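Local atomic coordinates of aldehyde dehydrogenase 12 (PDB entry 6D97), a protein that probably oxidises L-glutamate gamma-semialdehyde to glutamate with NAD+ as acceptor, the last step of proline catabolism in plants. Residues L127-F130 / A131-Q135; S138-Y142 / Q143-A147; V309-V312 / A313-D317; D470-F473 / L474-V477. All coordinates share one frame; numbering follows the deposited sequence.

Contact 1: residues L127-F130 / A131-Q135; sequences LDFF and AKLIQ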
loop_
_atom_site.group_PDB
_atom_site.type_symbol
_atom_site.label_atom_id
_atom_site.label_comp_id
_atom_site.label_asym_id
_atom_site.label_seq_id
_atom_site.Cartn_x
_atom_site.Cartn_y
_atom_site.Cartn_z
ATOM N N LEU A 127 20.190 -8.213 28.283
ATOM C CA LEU A 127 20.267 -9.296 27.305
ATOM C C LEU A 127 20.712 -10.588 27.972
ATOM O O LEU A 127 20.064 -11.632 27.836
ATOM C CB LEU A 127 21.243 -8.927 26.183
ATOM C CG LEU A 127 20.897 -7.958 25.053
ATOM C CD1 LEU A 127 22.163 -7.552 24.317
ATOM C CD2 LEU A 127 19.910 -8.588 24.087
ATOM N N ASP A 128 21.822 -10.527 28.707
ATOM C CA ASP A 128 22.354 -11.719 29.352
ATOM C C ASP A 128 21.382 -12.270 30.390
ATOM O O ASP A 128 21.209 -13.489 30.503
ATOM C CB ASP A 128 23.704 -11.389 29.985
ATOM C CG ASP A 128 24.341 -12.583 30.643
ATOM O OD1 ASP A 128 24.751 -13.513 29.919
ATOM O OD2 ASP A 128 24.432 -12.592 31.885
ATOM N N PHE A 129 20.732 -11.384 31.148
ATOM C CA PHE A 129 19.744 -11.812 32.132
ATOM C C PHE A 129 18.649 -12.649 31.483
ATOM O O PHE A 129 18.343 -13.758 31.936
ATOM C CB PHE A 129 19.148 -10.588 32.830
ATOM C CG PHE A 129 17.937 -10.887 33.662
ATOM C CD1 PHE A 129 18.068 -11.297 34.977
ATOM C CD2 PHE A 129 16.663 -10.739 33.132
ATOM C CE1 PHE A 129 16.955 -11.569 35.750
ATOM C CE2 PHE A 129 15.545 -11.010 33.896
ATOM C CZ PHE A 129 15.690 -11.425 35.210
ATOM N N PHE A 130 18.056 -12.135 30.403
ATOM C CA PHE A 130 16.954 -12.847 29.764
ATOM C C PHE A 130 17.438 -14.105 29.052
ATOM O O PHE A 130 16.748 -15.128 29.058
ATOM C CB PHE A 130 16.220 -11.919 28.797
ATOM C CG PHE A 130 15.142 -11.105 29.454
ATOM C CD1 PHE A 130 13.967 -11.707 29.878
ATOM C CD2 PHE A 130 15.307 -9.744 29.657
ATOM C CE1 PHE A 130 12.972 -10.968 30.482
ATOM C CE2 PHE A 130 14.313 -8.997 30.256
ATOM C CZ PHE A 130 13.146 -9.611 30.673
ATOM N N ALA A 131 18.620 -14.051 28.433
ATOM C CA ALA A 131 19.165 -15.242 27.789
ATOM C C ALA A 131 19.396 -16.356 28.801
ATOM O O ALA A 131 19.063 -17.518 28.546
ATOM C CB ALA A 131 20.463 -14.898 27.063
ATOM N N LYS A 132 19.959 -16.016 29.964
ATOM C CA LYS A 132 20.203 -17.024 30.989
ATOM C C LYS A 132 18.900 -17.548 31.574
ATOM O O LYS A 132 18.765 -18.753 31.804
ATOM C CB LYS A 132 21.083 -16.450 32.096
ATOM C CG LYS A 132 22.508 -16.961 32.081
ATOM C CD LYS A 132 23.472 -15.844 31.746
ATOM C CE LYS A 132 24.913 -16.292 31.932
ATOM N NZ LYS A 132 25.807 -15.160 32.299
ATOM N N LEU A 133 17.938 -16.660 31.832
ATOM C CA LEU A 133 16.657 -17.097 32.375
ATOM C C LEU A 133 15.937 -18.028 31.408
ATOM O O LEU A 133 15.337 -19.024 31.827
ATOM C CB LEU A 133 15.786 -15.888 32.707
ATOM C CG LEU A 133 14.560 -16.172 33.571
ATOM C CD1 LEU A 133 14.948 -16.910 34.828
ATOM C CD2 LEU A 133 13.868 -14.873 33.926
ATOM N N ILE A 134 15.978 -17.711 30.111
ATOM C CA ILE A 134 15.393 -18.586 29.096
ATOM C C ILE A 134 16.033 -19.966 29.162
ATOM O O ILE A 134 15.350 -20.998 29.120
ATOM C CB ILE A 134 15.552 -17.963 27.695
ATOM C CG1 ILE A 134 14.601 -16.779 27.525
ATOM C CG2 ILE A 134 15.328 -19.001 26.604
ATOM C CD1 ILE A 134 14.873 -15.968 26.275
ATOM N N GLN A 135 17.364 -19.996 29.277
ATOM C CA GLN A 135 18.100 -21.256 29.324
ATOM C C GLN A 135 17.663 -22.141 30.480
ATOM O O GLN A 135 17.625 -23.367 30.338
ATOM C CB GLN A 135 19.598 -20.985 29.441
ATOM C CG GLN A 135 20.321 -20.769 28.140
ATOM C CD GLN A 135 21.822 -20.766 28.324
ATOM O OE1 GLN A 135 22.387 -19.845 28.908
ATOM N NE2 GLN A 135 22.478 -21.806 27.830
#
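Leu127 to Phe130 hand their carbonyls, one after another, to the amides of Ala131 to Ile134, an unbroken run of i to i+4 bonds within helix 124-137; Ala131 N to Leu127 O, at 2.9 Å and 164° at the hydrogen, is typical of the four. The same spacing sets the side chains. One turn apart, Asp128 and Lys132 form a salt bridge. Lys132 NZ lies 2.9 Å from Asp128 OD2 and uses the syn lone pair of that oxygen, while its bond to Asp128 OD1 is longer and weak. The lysine reaches back because its chain bends at CB-CG (chi2 113°), which lays CD against the carboxylate, 3.2 Å from Asp128 OD1. That oxygen has a stronger partner outside the turn, the hydroxyl of Tyr142 on the next helix, so the carboxylate is shared between an ammonium group and a phenol. The contacts of Phe129 are apolar. Phe129 and Leu133 lie side by side and point the same way, with Phe129 CZ 4.1 Å from Leu133 CD2. On the Phe130 side, Phe129 CD2 sits 3.8 Å above the plane of the neighbouring Phe130 ring, toward its rim. Ile134 CG1 rests against Phe130 O, 3.1 Å away. Phe130 and Leu133 also meet helix 229-240, and Ile134 meets Ala145 of helix 142-157. The pattern is that of an amphipathic helix, with an i to i+4 Asp-Lys pair on its more polar side and a buried apolar side.

Contact 2: residues S138-Y142 / Q143-A147; sequences SPKSY and QQALA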
loop_
_atom_site.group_PDB
_atom_site.type_symbol
_atom_site.label_atom_id
_atom_site.label_comp_id
_atom_site.label_asym_id
_atom_site.label_seq_id
_atom_site.Cartn_x
_atom_site.Cartn_y
_atom_site.Cartn_z
ATOM N N SER A 138 13.670 -23.234 29.463
ATOM C CA SER A 138 13.555 -23.850 28.143
ATOM C C SER A 138 14.969 -24.104 27.637
ATOM O O SER A 138 15.506 -23.311 26.853
ATOM C CB SER A 138 12.759 -22.976 27.174
ATOM O OG SER A 138 12.632 -23.603 25.912
ATOM N N PRO A 139 15.589 -25.209 28.058
ATOM C CA PRO A 139 17.031 -25.401 27.839
ATOM C C PRO A 139 17.417 -25.368 26.368
ATOM O O PRO A 139 16.856 -26.085 25.536
ATOM C CB PRO A 139 17.296 -26.776 28.466
ATOM C CG PRO A 139 16.221 -26.913 29.499
ATOM C CD PRO A 139 15.011 -26.278 28.887
ATOM N N LYS A 140 18.384 -24.508 26.065
ATOM C CA LYS A 140 18.940 -24.325 24.734
ATOM C C LYS A 140 20.279 -23.626 24.921
ATOM O O LYS A 140 20.589 -23.132 26.007
ATOM C CB LYS A 140 17.998 -23.514 23.841
ATOM C CG LYS A 140 17.710 -22.125 24.381
ATOM C CD LYS A 140 16.771 -21.352 23.472
ATOM C CE LYS A 140 15.326 -21.804 23.639
ATOM N NZ LYS A 140 14.377 -20.981 22.835
ATOM N N SER A 141 21.076 -23.594 23.856
ATOM C CA SER A 141 22.389 -22.973 23.957
ATOM C C SER A 141 22.252 -21.483 24.266
ATOM O O SER A 141 21.203 -20.868 24.049
ATOM C CB SER A 141 23.185 -23.172 22.668
ATOM O OG SER A 141 22.740 -22.298 21.646
ATOM N N TYR A 142 23.334 -20.904 24.794
ATOM C CA TYR A 142 23.310 -19.492 25.166
ATOM C C TYR A 142 23.045 -18.602 23.959
ATOM O O TYR A 142 22.332 -17.598 24.066
ATOM C CB TYR A 142 24.623 -19.096 25.836
ATOM C CG TYR A 142 24.670 -17.645 26.272
ATOM C CD1 TYR A 142 24.067 -17.238 27.453
ATOM C CD2 TYR A 142 25.311 -16.684 25.501
ATOM C CE1 TYR A 142 24.104 -15.918 27.859
ATOM C CE2 TYR A 142 25.354 -15.360 25.900
ATOM C CZ TYR A 142 24.751 -14.983 27.078
ATOM O OH TYR A 142 24.801 -13.664 27.466
ATOM N N GLN A 143 23.608 -18.951 22.800
ATOM C CA GLN A 143 23.412 -18.124 21.615
ATOM C C GLN A 143 21.982 -18.227 21.095
ATOM O O GLN A 143 21.422 -17.237 20.609
ATOM C CB GLN A 143 24.418 -18.513 20.531
ATOM C CG GLN A 143 25.842 -18.061 20.829
ATOM C CD GLN A 143 26.801 -18.349 19.690
ATOM O OE1 GLN A 143 27.769 -19.093 19.852
ATOM N NE2 GLN A 143 26.538 -17.757 18.528
ATOM N N GLN A 144 21.378 -19.415 21.185
ATOM C CA GLN A 144 19.975 -19.555 20.802
ATOM C C GLN A 144 19.072 -18.738 21.717
ATOM O O GLN A 144 18.136 -18.079 21.248
ATOM C CB GLN A 144 19.560 -21.025 20.820
ATOM C CG GLN A 144 20.156 -21.866 19.706
ATOM C CD GLN A 144 19.563 -21.546 18.348
ATOM O OE1 GLN A 144 18.388 -21.196 18.236
ATOM N NE2 GLN A 144 20.379 -21.660 17.307
ATOM N N ALA A 145 19.335 -18.771 23.029
ATOM C CA ALA A 145 18.564 -17.958 23.966
ATOM C C ALA A 145 18.801 -16.473 23.733
ATOM O O ALA A 145 17.872 -15.664 23.848
ATOM C CB ALA A 145 18.919 -18.333 25.404
ATOM N N LEU A 146 20.042 -16.094 23.421
ATOM C CA LEU A 146 20.332 -14.700 23.110
ATOM C C LEU A 146 19.595 -14.258 21.853
ATOM O O LEU A 146 19.085 -13.133 21.788
ATOM C CB LEU A 146 21.839 -14.504 22.944
ATOM C CG LEU A 146 22.336 -13.071 22.756
ATOM C CD1 LEU A 146 22.137 -12.288 24.041
ATOM C CD2 LEU A 146 23.800 -13.053 22.346
ATOM N N ALA A 147 19.523 -15.134 20.846
ATOM C CA ALA A 147 18.830 -14.787 19.608
ATOM C C ALA A 147 17.371 -14.452 19.873
ATOM O O ALA A 147 16.791 -13.591 19.201
ATOM C CB ALA A 147 18.938 -15.930 18.599
#
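Lys140 lays its aliphatic chain against the first turn of helix 142-157: CD comes within 3.9 Å of Gln144 CB, the two side chains crossing at about a right angle, and lies 3.7 Å from Ala145 N. A bend at CG-CD (chi3 77°) leads the chain on past this turn, and the ammonium group finds its partners beyond the contact, in the carbonyl of Asn199 and the carboxylate of Glu148. Ser141 follows as the N-cap. Its OG sits between the backbone N and the carbonyl carbon (chi1 77°), where it accepts from Gln144 N at 3.2 Å along a fairly straight line of 161°. Its own carbonyl opens the helical ladder by taking Ala145 N at 3.0 Å. The same OG also bonds the terminal carboxylate of Thr547 of the second subunit, and Gln144, whose CG lies 3.3 Å from Ser141 OG, bonds through NE2 to the hydroxyl of that Thr547, while its OE1 accepts from Lys327. With an alanine here in place of Ser141 the hydroxyl is gone, which would probably leave Gln144 N without its cap and the foreign carboxylate without one of its mates. Tyr142 closes the segment: its carbonyl accepts Leu146 N at 2.8 Å, while its ring packs on Ala131, Lys132 and Gln135 of helix 124-137, with OH bonded to Asp128. The chemistry is that of a capped helix start at which the end of another chain is also bound: the serine hydroxyl holds the carboxylate, and the positive end of the helix dipole would probably suit its charge.

Contact 3: residues V309-V312 / A313-D317; sequences VDYV and AWVCD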
loop_
_atom_site.group_PDB
_atom_site.type_symbol
_atom_site.label_atom_id
_atom_site.label_comp_id
_atom_site.label_asym_id
_atom_site.label_seq_id
_atom_site.Cartn_x
_atom_site.Cartn_y
_atom_site.Cartn_z
ATOM N N VAL A 309 28.555 -27.602 -0.100
ATOM C CA VAL A 309 28.153 -28.759 0.697
ATOM C C VAL A 309 28.370 -28.498 2.182
ATOM O O VAL A 309 27.537 -28.864 3.020
ATOM C CB VAL A 309 28.908 -30.016 0.229
ATOM C CG1 VAL A 309 28.462 -31.227 1.032
ATOM C CG2 VAL A 309 28.695 -30.243 -1.262
ATOM N N ASP A 310 29.492 -27.865 2.534
ATOM C CA ASP A 310 29.758 -27.551 3.935
ATOM C C ASP A 310 28.693 -26.622 4.502
ATOM O O ASP A 310 28.150 -26.869 5.585
ATOM C CB ASP A 310 31.145 -26.926 4.077
ATOM C CG ASP A 310 32.260 -27.924 3.858
ATOM O OD1 ASP A 310 32.221 -29.009 4.472
ATOM O OD2 ASP A 310 33.178 -27.624 3.069
ATOM N N TYR A 311 28.378 -25.544 3.777
ATOM C CA TYR A 311 27.370 -24.604 4.253
ATOM C C TYR A 311 26.011 -25.276 4.398
ATOM O O TYR A 311 25.312 -25.070 5.397
ATOM C CB TYR A 311 27.268 -23.406 3.309
ATOM C CG TYR A 311 26.406 -22.286 3.857
ATOM C CD1 TYR A 311 25.022 -22.314 3.723
ATOM C CD2 TYR A 311 26.978 -21.204 4.515
ATOM C CE1 TYR A 311 24.234 -21.296 4.230
ATOM C CE2 TYR A 311 26.199 -20.181 5.022
ATOM C CZ TYR A 311 24.829 -20.233 4.878
ATOM O OH TYR A 311 24.052 -19.217 5.382
ATOM N N VAL A 312 25.616 -26.073 3.401
ATOM C CA VAL A 312 24.318 -26.743 3.443
ATOM C C VAL A 312 24.257 -27.718 4.612
ATOM O O VAL A 312 23.228 -27.834 5.289
ATOM C CB VAL A 312 24.036 -27.444 2.101
ATOM C CG1 VAL A 312 22.767 -28.278 2.188
ATOM C CG2 VAL A 312 23.927 -26.415 0.988
ATOM N N ALA A 313 25.355 -28.429 4.873
ATOM C CA ALA A 313 25.373 -29.373 5.984
ATOM C C ALA A 313 25.200 -28.651 7.314
ATOM O O ALA A 313 24.438 -29.096 8.180
ATOM C CB ALA A 313 26.669 -30.183 5.969
ATOM N N TRP A 314 25.899 -27.528 7.488
ATOM C CA TRP A 314 25.788 -26.758 8.722
ATOM C C TRP A 314 24.355 -26.306 8.959
ATOM O O TRP A 314 23.837 -26.399 10.079
ATOM C CB TRP A 314 26.733 -25.560 8.669
ATOM C CG TRP A 314 26.517 -24.540 9.741
ATOM C CD1 TRP A 314 26.813 -24.662 11.068
ATOM C CD2 TRP A 314 25.985 -23.222 9.568
ATOM N NE1 TRP A 314 26.487 -23.504 11.734
ATOM C CE2 TRP A 314 25.976 -22.605 10.834
ATOM C CE3 TRP A 314 25.514 -22.504 8.464
ATOM C CZ2 TRP A 314 25.515 -21.304 11.026
ATOM C CZ3 TRP A 314 25.057 -21.213 8.656
ATOM C CH2 TRP A 314 25.060 -20.627 9.926
ATOM N N VAL A 315 23.690 -25.828 7.907
ATOM C CA VAL A 315 22.311 -25.375 8.048
ATOM C C VAL A 315 21.397 -26.546 8.374
ATOM O O VAL A 315 20.454 -26.415 9.164
ATOM C CB VAL A 315 21.862 -24.642 6.772
ATOM C CG1 VAL A 315 20.404 -24.264 6.872
ATOM C CG2 VAL A 315 22.717 -23.415 6.556
ATOM N N CYS A 316 21.666 -27.709 7.777
ATOM C CA CYS A 316 20.891 -28.903 8.096
ATOM C C CYS A 316 21.022 -29.267 9.570
ATOM O O CYS A 316 20.031 -29.615 10.221
ATOM C CB CYS A 316 21.335 -30.068 7.211
ATOM S SG CYS A 316 20.602 -30.106 5.555
ATOM N N ASP A 317 22.235 -29.182 10.118
ATOM C CA ASP A 317 22.430 -29.515 11.526
ATOM C C ASP A 317 21.754 -28.495 12.434
ATOM O O ASP A 317 21.135 -28.865 13.439
ATOM C CB ASP A 317 23.922 -29.609 11.844
ATOM C CG ASP A 317 24.188 -29.820 13.325
ATOM O OD1 ASP A 317 23.991 -30.957 13.806
ATOM O OD2 ASP A 317 24.579 -28.846 14.007
#
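Ala313 N donates to Val309 O at 2.9 Å, as short as any of the four i to i+4 bonds that open helix 309-321. This helix is the connection of a beta-alpha-beta crossover, carrying the chain from strand 298-302 to its parallel neighbour 331-337. The rungs that follow, from Trp314, Val315 and Cys316, are of the same kind and hold the turn in register for a cluster of rings and branched side chains. Tyr311 and Trp314, three residues apart, make a T-shaped pair: the edge of the indole is directed at the face of the phenol ring, with the centroid of the six-membered ring of Trp314 5.4 Å from that of Tyr311 and the planes at 67°. The atom in closest touch is Trp314 CZ3, 3.9 Å from Tyr311 CZ. Both side chains leave the backbone with CG anti to N (chi1 -171° for Tyr311, 168° for Trp314), which lets the two rings rise from adjacent positions on one side of the helix and meet. Trp541 of the second subunit comes against both of them, extending the aromatic cluster across a subunit boundary, and Tyr311 OH is bonded to Arg491 of its own chain. One turn on, Val315 approaches the tyrosine as well, and on the inner side it touches Lys300 of strand 298-302. Of its two methyls CG2 does the work, lying 3.3 Å from Tyr311 O and 3.5 Å from Tyr311 CE1.

Contact 4: residues D470-F473 / L474-V477; sequences DPLF and LQDV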
loop_
_atom_site.group_PDB
_atom_site.type_symbol
_atom_site.label_atom_id
_atom_site.label_comp_id
_atom_site.label_asym_id
_atom_site.label_seq_id
_atom_site.Cartn_x
_atom_site.Cartn_y
_atom_site.Cartn_z
ATOM N N ASP A 470 18.750 -23.012 -8.942
ATOM C CA ASP A 470 18.110 -23.184 -10.242
ATOM C C ASP A 470 16.743 -22.512 -10.243
ATOM O O ASP A 470 15.834 -22.991 -9.552
ATOM C CB ASP A 470 17.981 -24.681 -10.542
ATOM C CG ASP A 470 17.424 -24.976 -11.930
ATOM O OD1 ASP A 470 16.876 -24.070 -12.595
ATOM O OD2 ASP A 470 17.542 -26.142 -12.359
ATOM N N PRO A 471 16.539 -21.432 -11.004
ATOM C CA PRO A 471 15.242 -20.734 -10.947
ATOM C C PRO A 471 14.074 -21.550 -11.481
ATOM O O PRO A 471 12.940 -21.366 -11.017
ATOM C CB PRO A 471 15.487 -19.476 -11.792
ATOM C CG PRO A 471 16.628 -19.828 -12.682
ATOM C CD PRO A 471 17.501 -20.746 -11.882
ATOM N N LEU A 472 14.309 -22.442 -12.447
ATOM C CA LEU A 472 13.223 -23.277 -12.953
ATOM C C LEU A 472 12.802 -24.316 -11.920
ATOM O O LEU A 472 11.612 -24.631 -11.799
ATOM C CB LEU A 472 13.639 -23.952 -14.260
ATOM C CG LEU A 472 14.204 -23.053 -15.363
ATOM C CD1 LEU A 472 14.518 -23.883 -16.596
ATOM C CD2 LEU A 472 13.263 -21.906 -15.716
ATOM N N PHE A 473 13.763 -24.862 -11.171
ATOM C CA PHE A 473 13.439 -25.801 -10.102
ATOM C C PHE A 473 12.730 -25.091 -8.957
ATOM O O PHE A 473 11.718 -25.577 -8.438
ATOM C CB PHE A 473 14.715 -26.485 -9.609
ATOM C CG PHE A 473 14.488 -27.510 -8.534
ATOM C CD1 PHE A 473 14.150 -28.813 -8.862
ATOM C CD2 PHE A 473 14.628 -27.176 -7.194
ATOM C CE1 PHE A 473 13.950 -29.764 -7.874
ATOM C CE2 PHE A 473 14.432 -28.121 -6.201
ATOM C CZ PHE A 473 14.092 -29.416 -6.541
ATOM N N LEU A 474 13.249 -23.925 -8.559
ATOM C CA LEU A 474 12.658 -23.178 -7.454
ATOM C C LEU A 474 11.214 -22.798 -7.756
ATOM O O LEU A 474 10.312 -23.060 -6.953
ATOM C CB LEU A 474 13.492 -21.930 -7.152
ATOM C CG LEU A 474 14.859 -22.123 -6.492
ATOM C CD1 LEU A 474 15.535 -20.779 -6.297
ATOM C CD2 LEU A 474 14.720 -22.843 -5.159
ATOM N N GLN A 475 10.971 -22.192 -8.922
ATOM C CA GLN A 475 9.619 -21.741 -9.239
ATOM C C GLN A 475 8.661 -22.909 -9.431
ATOM O O GLN A 475 7.457 -22.769 -9.185
ATOM C CB GLN A 475 9.641 -20.849 -10.480
ATOM C CG GLN A 475 9.736 -21.589 -11.800
ATOM C CD GLN A 475 9.869 -20.645 -12.977
ATOM O OE1 GLN A 475 9.968 -19.434 -12.803
ATOM N NE2 GLN A 475 9.881 -21.199 -14.183
ATOM N N ASP A 476 9.171 -24.068 -9.854
ATOM C CA ASP A 476 8.325 -25.252 -9.966
ATOM C C ASP A 476 7.919 -25.760 -8.589
ATOM O O ASP A 476 6.738 -26.026 -8.337
ATOM C CB ASP A 476 9.054 -26.342 -10.754
ATOM C CG ASP A 476 8.170 -27.534 -11.055
ATOM O OD1 ASP A 476 7.011 -27.323 -11.466
ATOM O OD2 ASP A 476 8.633 -28.683 -10.903
ATOM N N VAL A 477 8.886 -25.887 -7.679
ATOM C CA VAL A 477 8.589 -26.362 -6.332
ATOM C C VAL A 477 7.735 -25.351 -5.578
ATOM O O VAL A 477 6.761 -25.719 -4.907
ATOM C CB VAL A 477 9.894 -26.674 -5.581
ATOM C CG1 VAL A 477 9.592 -27.048 -4.148
ATOM C CG2 VAL A 477 10.636 -27.801 -6.275
HETATM O O HOH W 1 9.824 -24.088 -13.888
#
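Phe473 and Val477, one helical turn apart, meet in a CH-pi contact. Val477 CG2 stands over one face of the ring, 3.9 Å from the centroid of Phe473 and 17° from its normal. The methyl is brought there because the valine holds CG2 beside its own backbone N, and the same atom lies 3.3 Å from Phe473 O, which in turn accepts Val477 N at 2.9 Å. Replacing the phenylalanine with an alanine would take away this face, which would probably open a gap beneath Val477 CG2 and take away part of the packing against Ile466 and Leu448. On another side of the helix Leu472 O receives two donors: Asp476 N at 3.2 Å, well above the carbonyl plane, and a water at 2.8 Å. That water accepts from Gln475 NE2, so it bridges the glutamine to the backbone one turn back. Gln475 is otherwise held from outside the chain, its NE2 by Gly535 O and its OE1 by Arg181, both of the third subunit, while its amide runs alongside Leu472, whose CD2 is 3.8 Å from Gln475 NE2. The helix start is set by Asp470, the N-cap, whose carbonyl takes Leu474 N at 2.9 Å and whose OD1 makes a weak capping bond to Leu472 N. Helix 471-479 joins strand 463-467 to strand 485-488 in a beta-alpha-beta unit; Phe473 and Val477 face Ile466 and Ile301 of the sheet and the adjoining helix 448-457, whereas Pro471 and Leu472 pack on the third and fourth subunits, and Gln475 on the third.

In the fold
Contact 1 and contact 3 are the more buried of the four; contacts 2 and 4 are part buried and include side-chain caps at helix starts. Contacts 1 and 2 belong to consecutive helices and touch directly, their centres 8 Å apart, whereas contacts 3 and 4 sit on two crossover helices of the same mixed sheet, about 12 Å apart at their nearest atoms. Chemistry follows place: a salt bridge on the polar side of contact 1, a serine cap in contact 2, an aromatic pair in contact 3, and a CH-pi contact, a bridging water and a weak aspartate cap in contact 4. Contacts 2 and 3 both face the second subunit, contact 4 the third and fourth, and contact 1 stays within its own chain.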